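Local coordinates for calcium homeostasis modulator protein 5 (PDB 7D60) that assembles into cone-shaped undecamers that may act as large-pore channels, with gating and ion conductance likely regulated by membrane lipids, at residues Glu227-Phe230 against Leu231-Asn235. Numbering follows the deposited sequence.
Sequences ENTF and LDYAN
Two torsions bring T229 and Y233 together one turn apart: chi1 of T229 (-53°) sets CG2 anti to the backbone N, and chi1 of Y233 (-89°) swings its ring alongside. The two side chains run next to each other in the same direction, with T229 CG2 lying 4.0 Å from Y233 CD2, obliquely beside the CD2–CE2 edge and not over the ring face. Y233 N donates to T229 O at 3.0 Å, the straightest (159°) of the backbone bonds joining 227-230 to 231-235. T229 O also sits at the edge of the tyrosine ring, near its plane, 3.5 Å from Y233 CD2. The same carbonyl takes a weak second bond from D232 N, whose other weak acceptor is N228 O. T229 OG1, beside its own backbone N, bonds back to Q225 O and so turns its polar end toward the preceding turn. Around this pair the subunits pack: F246 of one neighbouring subunit meets the Y233 ring and packs on T229 and F230, while K221 of another bonds to L231 O. T229 and Y233, paired through backbone and side chains, exemplify how an alpha-helix puts residues i and i+4 on one side, here in the probably cytoplasmic helix 209-246, packed against its counterparts in the CALHM undecamer.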
# COMPACT_ATOMS: atom_id res chain seq x y z
N GLU A 227 4.18 46.13 -13.88
CA GLU A 227 3.81 44.99 -14.71
C GLU A 227 2.31 44.91 -14.92
O GLU A 227 1.85 44.36 -15.93
CB GLU A 227 4.32 43.69 -14.10
CG GLU A 227 5.82 43.54 -14.14
CD GLU A 227 6.33 42.51 -13.15
OE1 GLU A 227 5.50 41.96 -12.39
OE2 GLU A 227 7.55 42.24 -13.14
N ASN A 228 1.52 45.42 -13.98
CA ASN A 228 0.07 45.41 -14.13
C ASN A 228 -0.44 46.59 -14.95
O ASN A 228 -1.53 46.50 -15.51
CB ASN A 228 -0.60 45.41 -12.76
CG ASN A 228 -0.26 44.18 -11.95
OD1 ASN A 228 0.16 43.17 -12.49
ND2 ASN A 228 -0.45 44.27 -10.64
N THR A 229 0.31 47.68 -15.02
CA THR A 229 -0.09 48.80 -15.86
C THR A 229 0.27 48.54 -17.32
O THR A 229 -0.49 48.91 -18.22
CB THR A 229 0.57 50.08 -15.35
OG1 THR A 229 0.27 50.23 -13.96
CG2 THR A 229 0.04 51.29 -16.08
N PHE A 230 1.42 47.90 -17.56
CA PHE A 230 1.79 47.53 -18.92
C PHE A 230 0.84 46.50 -19.49
O PHE A 230 0.47 46.56 -20.66
CB PHE A 230 3.22 46.99 -18.95
CG PHE A 230 4.28 48.05 -18.89
CD1 PHE A 230 3.96 49.39 -18.95
CD2 PHE A 230 5.60 47.69 -18.77
CE1 PHE A 230 4.94 50.34 -18.89
CE2 PHE A 230 6.58 48.64 -18.71
CZ PHE A 230 6.25 49.97 -18.78
N LEU A 231 0.42 45.55 -18.66
CA LEU A 231 -0.49 44.50 -19.08
C LEU A 231 -1.91 45.01 -19.27
O LEU A 231 -2.71 44.35 -19.94
CB LEU A 231 -0.46 43.38 -18.04
CG LEU A 231 -0.93 41.96 -18.30
CD1 LEU A 231 -0.02 41.01 -17.56
CD2 LEU A 231 -2.36 41.78 -17.85
N ASP A 232 -2.24 46.17 -18.71
CA ASP A 232 -3.57 46.75 -18.84
C ASP A 232 -3.66 47.69 -20.04
O ASP A 232 -4.69 47.73 -20.71
CB ASP A 232 -3.93 47.47 -17.55
CG ASP A 232 -5.21 48.25 -17.65
OD1 ASP A 232 -6.28 47.62 -17.78
OD2 ASP A 232 -5.16 49.49 -17.58
N TYR A 233 -2.60 48.44 -20.31
CA TYR A 233 -2.59 49.34 -21.46
C TYR A 233 -2.27 48.62 -22.76
O TYR A 233 -2.44 49.21 -23.83
CB TYR A 233 -1.58 50.46 -21.25
CG TYR A 233 -2.13 51.66 -20.56
CD1 TYR A 233 -2.39 52.83 -21.26
CD2 TYR A 233 -2.40 51.65 -19.20
CE1 TYR A 233 -2.90 53.94 -20.63
CE2 TYR A 233 -2.90 52.75 -18.56
CZ TYR A 233 -3.15 53.89 -19.28
OH TYR A 233 -3.66 55.00 -18.64
N ALA A 234 -1.80 47.38 -22.70
CA ALA A 234 -1.53 46.64 -23.93
C ALA A 234 -2.73 45.80 -24.34
O ALA A 234 -2.84 45.43 -25.51
CB ALA A 234 -0.30 45.76 -23.76
N ASN A 235 -3.62 45.48 -23.40
CA ASN A 235 -4.90 44.88 -23.77
C ASN A 235 -5.83 45.89 -24.42
O ASN A 235 -6.58 45.53 -25.33
CB ASN A 235 -5.58 44.29 -22.54
CG ASN A 235 -5.34 42.82 -22.40
OD1 ASN A 235 -5.32 42.08 -23.38
ND2 ASN A 235 -5.16 42.37 -21.16